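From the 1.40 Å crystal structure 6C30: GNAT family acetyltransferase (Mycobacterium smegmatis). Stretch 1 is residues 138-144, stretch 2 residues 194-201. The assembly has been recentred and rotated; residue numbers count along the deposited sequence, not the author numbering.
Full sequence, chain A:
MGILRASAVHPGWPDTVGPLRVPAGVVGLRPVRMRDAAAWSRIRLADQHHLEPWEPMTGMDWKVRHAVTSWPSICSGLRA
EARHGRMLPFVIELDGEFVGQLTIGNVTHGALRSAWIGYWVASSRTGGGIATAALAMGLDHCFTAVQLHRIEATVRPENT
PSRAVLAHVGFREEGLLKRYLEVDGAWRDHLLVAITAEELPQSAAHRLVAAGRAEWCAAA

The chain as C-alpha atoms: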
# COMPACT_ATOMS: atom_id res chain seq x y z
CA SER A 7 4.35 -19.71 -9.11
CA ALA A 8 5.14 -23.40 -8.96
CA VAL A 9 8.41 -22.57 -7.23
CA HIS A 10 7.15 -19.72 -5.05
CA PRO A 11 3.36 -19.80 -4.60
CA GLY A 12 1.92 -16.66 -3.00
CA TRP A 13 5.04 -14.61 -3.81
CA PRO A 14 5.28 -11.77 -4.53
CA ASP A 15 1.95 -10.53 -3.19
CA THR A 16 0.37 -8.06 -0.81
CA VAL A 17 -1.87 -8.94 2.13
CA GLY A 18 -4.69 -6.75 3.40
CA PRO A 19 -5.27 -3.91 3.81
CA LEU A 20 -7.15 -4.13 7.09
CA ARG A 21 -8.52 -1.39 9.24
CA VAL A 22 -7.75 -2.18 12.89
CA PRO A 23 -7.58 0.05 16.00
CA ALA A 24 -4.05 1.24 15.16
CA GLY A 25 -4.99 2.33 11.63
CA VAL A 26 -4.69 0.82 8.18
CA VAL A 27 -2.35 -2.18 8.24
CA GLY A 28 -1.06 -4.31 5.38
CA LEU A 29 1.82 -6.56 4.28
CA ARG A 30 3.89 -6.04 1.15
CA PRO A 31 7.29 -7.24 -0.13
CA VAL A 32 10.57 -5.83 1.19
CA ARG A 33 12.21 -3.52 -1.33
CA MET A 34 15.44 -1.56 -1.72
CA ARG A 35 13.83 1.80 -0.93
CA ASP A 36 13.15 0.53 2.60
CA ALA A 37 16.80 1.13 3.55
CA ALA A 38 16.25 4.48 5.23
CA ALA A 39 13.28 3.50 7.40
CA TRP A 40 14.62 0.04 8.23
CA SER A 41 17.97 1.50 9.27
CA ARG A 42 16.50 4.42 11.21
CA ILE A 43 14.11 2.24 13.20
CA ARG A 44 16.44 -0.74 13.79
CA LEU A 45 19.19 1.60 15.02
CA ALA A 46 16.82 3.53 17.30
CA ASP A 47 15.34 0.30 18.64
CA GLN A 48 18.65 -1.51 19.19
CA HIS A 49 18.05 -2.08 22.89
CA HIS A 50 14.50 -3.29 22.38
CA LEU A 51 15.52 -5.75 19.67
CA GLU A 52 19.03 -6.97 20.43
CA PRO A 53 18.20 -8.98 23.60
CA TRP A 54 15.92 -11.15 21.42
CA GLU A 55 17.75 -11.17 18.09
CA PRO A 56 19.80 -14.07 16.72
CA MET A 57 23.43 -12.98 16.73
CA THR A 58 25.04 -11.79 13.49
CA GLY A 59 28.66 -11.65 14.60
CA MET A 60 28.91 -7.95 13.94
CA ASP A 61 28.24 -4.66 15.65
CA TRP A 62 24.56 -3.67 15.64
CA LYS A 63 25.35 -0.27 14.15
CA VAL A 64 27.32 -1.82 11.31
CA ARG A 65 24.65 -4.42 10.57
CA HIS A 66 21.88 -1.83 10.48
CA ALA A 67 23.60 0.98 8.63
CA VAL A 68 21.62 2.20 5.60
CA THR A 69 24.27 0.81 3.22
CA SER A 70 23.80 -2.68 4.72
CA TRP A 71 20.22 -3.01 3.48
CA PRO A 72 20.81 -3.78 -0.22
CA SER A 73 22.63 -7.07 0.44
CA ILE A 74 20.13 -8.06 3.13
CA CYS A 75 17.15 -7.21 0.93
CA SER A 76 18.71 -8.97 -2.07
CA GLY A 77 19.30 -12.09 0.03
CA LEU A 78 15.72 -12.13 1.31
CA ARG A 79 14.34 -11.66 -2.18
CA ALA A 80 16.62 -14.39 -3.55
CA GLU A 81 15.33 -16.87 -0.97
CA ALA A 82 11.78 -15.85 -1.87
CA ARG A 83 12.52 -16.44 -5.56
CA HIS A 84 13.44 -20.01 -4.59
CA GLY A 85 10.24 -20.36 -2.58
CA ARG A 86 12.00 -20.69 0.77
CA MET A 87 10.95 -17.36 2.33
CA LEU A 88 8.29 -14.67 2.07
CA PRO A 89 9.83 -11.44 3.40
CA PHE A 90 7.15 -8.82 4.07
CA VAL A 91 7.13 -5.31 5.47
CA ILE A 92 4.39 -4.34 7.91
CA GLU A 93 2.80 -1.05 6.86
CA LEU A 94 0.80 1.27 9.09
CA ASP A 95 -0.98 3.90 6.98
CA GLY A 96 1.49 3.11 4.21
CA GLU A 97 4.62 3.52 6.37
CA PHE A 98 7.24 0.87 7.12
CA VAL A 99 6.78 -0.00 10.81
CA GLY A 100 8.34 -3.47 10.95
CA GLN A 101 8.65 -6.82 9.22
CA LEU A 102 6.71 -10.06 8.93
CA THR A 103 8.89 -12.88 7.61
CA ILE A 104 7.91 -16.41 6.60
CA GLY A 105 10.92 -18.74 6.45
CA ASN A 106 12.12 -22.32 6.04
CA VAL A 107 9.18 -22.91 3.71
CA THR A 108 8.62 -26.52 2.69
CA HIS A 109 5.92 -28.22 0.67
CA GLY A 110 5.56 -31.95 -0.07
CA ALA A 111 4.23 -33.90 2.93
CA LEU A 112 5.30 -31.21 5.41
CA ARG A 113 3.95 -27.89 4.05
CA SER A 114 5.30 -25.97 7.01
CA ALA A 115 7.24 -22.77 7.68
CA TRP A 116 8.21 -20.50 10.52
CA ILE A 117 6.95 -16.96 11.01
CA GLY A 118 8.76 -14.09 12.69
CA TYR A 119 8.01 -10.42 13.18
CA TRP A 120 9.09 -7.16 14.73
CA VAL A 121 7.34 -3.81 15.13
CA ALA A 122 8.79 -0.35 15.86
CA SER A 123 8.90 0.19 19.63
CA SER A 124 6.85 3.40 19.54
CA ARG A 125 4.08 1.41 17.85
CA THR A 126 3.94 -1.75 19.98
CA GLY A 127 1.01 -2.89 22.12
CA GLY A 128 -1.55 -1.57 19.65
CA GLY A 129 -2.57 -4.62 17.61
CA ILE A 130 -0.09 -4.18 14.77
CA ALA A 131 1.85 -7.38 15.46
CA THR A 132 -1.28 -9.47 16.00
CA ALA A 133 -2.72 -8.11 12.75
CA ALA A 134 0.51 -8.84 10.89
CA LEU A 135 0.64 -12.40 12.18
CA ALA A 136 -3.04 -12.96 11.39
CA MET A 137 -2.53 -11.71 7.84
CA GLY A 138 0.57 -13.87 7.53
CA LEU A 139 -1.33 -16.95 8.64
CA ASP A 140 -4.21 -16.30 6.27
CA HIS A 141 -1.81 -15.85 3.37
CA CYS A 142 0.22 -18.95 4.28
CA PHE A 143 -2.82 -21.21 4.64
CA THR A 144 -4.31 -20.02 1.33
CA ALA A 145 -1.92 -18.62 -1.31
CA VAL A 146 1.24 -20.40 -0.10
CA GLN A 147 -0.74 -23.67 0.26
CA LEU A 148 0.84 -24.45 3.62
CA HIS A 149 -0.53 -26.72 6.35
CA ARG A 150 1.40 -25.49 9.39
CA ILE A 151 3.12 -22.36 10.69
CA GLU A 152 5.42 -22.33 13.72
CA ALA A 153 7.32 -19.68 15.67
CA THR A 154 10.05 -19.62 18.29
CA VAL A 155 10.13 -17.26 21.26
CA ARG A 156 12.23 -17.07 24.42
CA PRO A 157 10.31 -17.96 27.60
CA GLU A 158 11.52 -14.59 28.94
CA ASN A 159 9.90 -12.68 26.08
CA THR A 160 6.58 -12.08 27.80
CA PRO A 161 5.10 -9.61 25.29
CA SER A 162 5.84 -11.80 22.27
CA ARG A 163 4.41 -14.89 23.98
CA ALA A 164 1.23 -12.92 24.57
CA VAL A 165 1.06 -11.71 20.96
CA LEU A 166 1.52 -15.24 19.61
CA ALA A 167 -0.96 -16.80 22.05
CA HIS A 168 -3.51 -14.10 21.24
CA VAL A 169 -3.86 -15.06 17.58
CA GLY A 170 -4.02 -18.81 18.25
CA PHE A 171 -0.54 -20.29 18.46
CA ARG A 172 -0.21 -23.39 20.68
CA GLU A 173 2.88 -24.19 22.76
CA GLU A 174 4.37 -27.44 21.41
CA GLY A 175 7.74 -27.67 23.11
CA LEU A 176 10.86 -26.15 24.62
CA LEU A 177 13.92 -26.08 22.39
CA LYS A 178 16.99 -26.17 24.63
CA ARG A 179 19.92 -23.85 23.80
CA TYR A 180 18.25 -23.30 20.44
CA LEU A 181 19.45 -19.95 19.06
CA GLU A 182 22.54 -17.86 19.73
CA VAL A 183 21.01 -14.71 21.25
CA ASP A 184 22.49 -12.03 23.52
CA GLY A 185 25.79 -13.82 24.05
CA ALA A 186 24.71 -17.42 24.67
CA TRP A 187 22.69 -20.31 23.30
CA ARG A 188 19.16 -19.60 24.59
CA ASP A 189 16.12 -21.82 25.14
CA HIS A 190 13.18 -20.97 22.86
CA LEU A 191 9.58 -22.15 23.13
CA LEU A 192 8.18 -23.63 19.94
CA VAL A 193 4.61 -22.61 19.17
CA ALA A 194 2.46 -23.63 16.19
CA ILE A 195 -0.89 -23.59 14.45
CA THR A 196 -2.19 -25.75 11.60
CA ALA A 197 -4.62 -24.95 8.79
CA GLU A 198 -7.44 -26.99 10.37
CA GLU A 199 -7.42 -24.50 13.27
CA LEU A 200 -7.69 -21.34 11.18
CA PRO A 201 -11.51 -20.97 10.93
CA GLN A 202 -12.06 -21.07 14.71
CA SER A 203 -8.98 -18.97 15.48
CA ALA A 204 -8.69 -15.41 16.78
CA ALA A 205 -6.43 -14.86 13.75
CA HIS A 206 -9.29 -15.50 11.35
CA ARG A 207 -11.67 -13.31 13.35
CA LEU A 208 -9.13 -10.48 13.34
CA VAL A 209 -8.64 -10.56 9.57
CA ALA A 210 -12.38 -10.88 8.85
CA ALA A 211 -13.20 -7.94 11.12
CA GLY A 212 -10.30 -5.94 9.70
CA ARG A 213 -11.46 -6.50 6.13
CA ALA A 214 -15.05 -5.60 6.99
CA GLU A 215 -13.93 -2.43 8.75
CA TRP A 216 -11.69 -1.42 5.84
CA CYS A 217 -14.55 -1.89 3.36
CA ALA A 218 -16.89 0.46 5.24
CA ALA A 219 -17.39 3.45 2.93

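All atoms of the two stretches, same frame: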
# COMPACT_ATOMS: atom_id res chain seq x y z
N GLY A 138 -0.41 -12.90 7.96
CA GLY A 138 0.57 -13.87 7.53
C GLY A 138 -0.01 -15.26 7.48
O GLY A 138 0.18 -16.00 6.51
N LEU A 139 -0.70 -15.63 8.56
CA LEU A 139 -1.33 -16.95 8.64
C LEU A 139 -2.35 -17.15 7.53
O LEU A 139 -2.37 -18.20 6.89
CB LEU A 139 -2.00 -17.15 10.00
CG LEU A 139 -1.04 -17.31 11.18
CD1 LEU A 139 -1.82 -17.35 12.48
CD2 LEU A 139 -0.18 -18.57 11.01
N ASP A 140 -3.20 -16.15 7.30
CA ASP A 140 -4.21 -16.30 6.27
C ASP A 140 -3.56 -16.52 4.91
O ASP A 140 -3.95 -17.40 4.14
CB ASP A 140 -5.13 -15.08 6.23
CG ASP A 140 -6.29 -15.27 5.28
OD1 ASP A 140 -7.24 -15.99 5.65
OD2 ASP A 140 -6.25 -14.69 4.17
N HIS A 141 -2.53 -15.73 4.63
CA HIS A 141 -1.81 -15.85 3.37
C HIS A 141 -1.13 -17.22 3.23
O HIS A 141 -1.18 -17.85 2.18
CB HIS A 141 -0.78 -14.73 3.25
CG HIS A 141 -0.19 -14.61 1.89
ND1 HIS A 141 -0.93 -14.20 0.80
CD2 HIS A 141 1.06 -14.84 1.43
CE1 HIS A 141 -0.16 -14.18 -0.27
NE2 HIS A 141 1.05 -14.57 0.08
N CYS A 142 -0.49 -17.67 4.31
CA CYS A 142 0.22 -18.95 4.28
C CYS A 142 -0.72 -20.13 4.06
O CYS A 142 -0.37 -21.07 3.36
CB CYS A 142 1.00 -19.15 5.57
SG CYS A 142 2.53 -18.18 5.63
N PHE A 143 -1.89 -20.08 4.69
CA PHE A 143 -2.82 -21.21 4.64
C PHE A 143 -3.70 -21.17 3.39
O PHE A 143 -4.47 -22.10 3.14
CB PHE A 143 -3.67 -21.25 5.91
CG PHE A 143 -2.91 -21.63 7.15
CD1 PHE A 143 -1.82 -22.49 7.09
CD2 PHE A 143 -3.29 -21.14 8.39
CE1 PHE A 143 -1.13 -22.84 8.25
CE2 PHE A 143 -2.60 -21.48 9.55
CZ PHE A 143 -1.52 -22.34 9.47
N THR A 144 -3.59 -20.10 2.60
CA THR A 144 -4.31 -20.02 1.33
C THR A 144 -3.32 -20.00 0.17
O THR A 144 -3.00 -21.05 -0.41
CB THR A 144 -5.24 -18.79 1.28
OG1 THR A 144 -4.51 -17.58 1.54
CG2 THR A 144 -6.35 -18.92 2.31
N ALA A 194 2.90 -23.25 17.52
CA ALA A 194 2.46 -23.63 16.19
C ALA A 194 0.95 -23.56 16.03
O ALA A 194 0.20 -23.57 17.01
CB ALA A 194 2.93 -25.05 15.85
N ILE A 195 0.52 -23.49 14.79
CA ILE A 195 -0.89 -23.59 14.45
C ILE A 195 -0.99 -24.28 13.09
O ILE A 195 -0.11 -24.12 12.25
CB ILE A 195 -1.56 -22.18 14.46
CG1 ILE A 195 -3.08 -22.30 14.31
CG2 ILE A 195 -0.96 -21.25 13.39
CD1 ILE A 195 -3.82 -20.97 14.42
N THR A 196 -2.03 -25.09 12.89
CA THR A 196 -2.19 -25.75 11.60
C THR A 196 -3.46 -25.26 10.91
O THR A 196 -4.31 -24.63 11.55
CB THR A 196 -2.20 -27.31 11.72
OG1 THR A 196 -3.37 -27.74 12.43
CG2 THR A 196 -0.95 -27.81 12.44
N ALA A 197 -3.56 -25.52 9.61
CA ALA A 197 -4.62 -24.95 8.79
C ALA A 197 -6.01 -25.32 9.28
O ALA A 197 -6.94 -24.52 9.19
CB ALA A 197 -4.43 -25.36 7.35
N GLU A 198 -6.15 -26.54 9.81
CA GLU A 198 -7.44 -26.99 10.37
C GLU A 198 -7.96 -26.04 11.45
O GLU A 198 -9.17 -25.93 11.65
CB GLU A 198 -7.31 -28.40 10.97
CG GLU A 198 -6.92 -29.49 9.97
CD GLU A 198 -5.42 -29.71 9.89
OE1 GLU A 198 -4.67 -28.84 10.37
OE2 GLU A 198 -5.00 -30.74 9.33
N GLU A 199 -7.06 -25.35 12.14
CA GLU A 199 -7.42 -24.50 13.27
C GLU A 199 -7.78 -23.08 12.85
O GLU A 199 -8.26 -22.30 13.67
CB GLU A 199 -6.28 -24.42 14.28
CG GLU A 199 -5.73 -25.76 14.73
CD GLU A 199 -4.55 -25.59 15.65
OE1 GLU A 199 -4.74 -25.18 16.82
OE2 GLU A 199 -3.41 -25.87 15.21
N LEU A 200 -7.52 -22.73 11.60
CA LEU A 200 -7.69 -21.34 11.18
C LEU A 200 -9.13 -20.81 11.35
O LEU A 200 -9.30 -19.76 11.96
CB LEU A 200 -7.22 -21.14 9.73
CG LEU A 200 -7.25 -19.67 9.31
CD1 LEU A 200 -6.29 -18.86 10.17
CD2 LEU A 200 -6.93 -19.50 7.84
N PRO A 201 -10.15 -21.53 10.84
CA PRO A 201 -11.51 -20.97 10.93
C PRO A 201 -11.98 -20.58 12.33
O PRO A 201 -12.68 -19.57 12.48
CB PRO A 201 -12.39 -22.10 10.40
CG PRO A 201 -11.52 -22.84 9.48
CD PRO A 201 -10.16 -22.81 10.12

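No hydrogen bond crosses between these two stretches; the contact is made by packing, 334 Å² of it, with Phe143 at the centre. Leu139 and Phe143, one helical turn apart, both aim their CA-to-CB bonds toward stretch 2, and so give it a continuous apolar stripe.

Reading along stretch 2, Ala194 lies out of reach, and the contact opens at Ile195. This buried strand residue points toward the helix, and its CG2 meets Leu139 CD2 at 3.7 Å and Phe143 CZ at 4.1 Å. A beta-branched side chain suits a strand and here offers a methyl to both helix residues. The backbone takes part too: Ile195 O sits 3.6 Å from Phe143 CZ, near the ring plane, where the carbonyl meets the ring's electropositive edge.

Thr196 turns its side chain away and serves the chain's change of course instead. Its OG1 donates to Glu198 OE1 (2.7 Å), its N to Glu199 OE2 (2.8 Å), and its O accepts from Glu199 N (2.9 Å). These bonds tie the strand end to the 3-10 segment. The Thr196 backbone still touches the ring, Thr196 C lying 3.8 Å from Phe143 CZ.

Ala197 is the close-packing position. Its CA stands 3.8 Å from the centroid of the Phe143 ring, 1° off the normal, a CH-pi contact over the face; its CB lies 3.9 Å from Phe143 CD1. With its CB set sideways, Ala197 presents its CA and backbone to the ring, and the CA atoms of Phe143 and Ala197 are 5.9 Å apart.

Glu198 and Glu199 leave the helix alone. Leu200, pointing toward it, resumes the packing: its CD2 reaches Phe143 CD2 at 4.0 Å, at the ring's edge, and also lies 4.1 Å from Asp140 OD1. The rule is one aromatic ring, covered over a face by a small residue and along its edge by branched aliphatics.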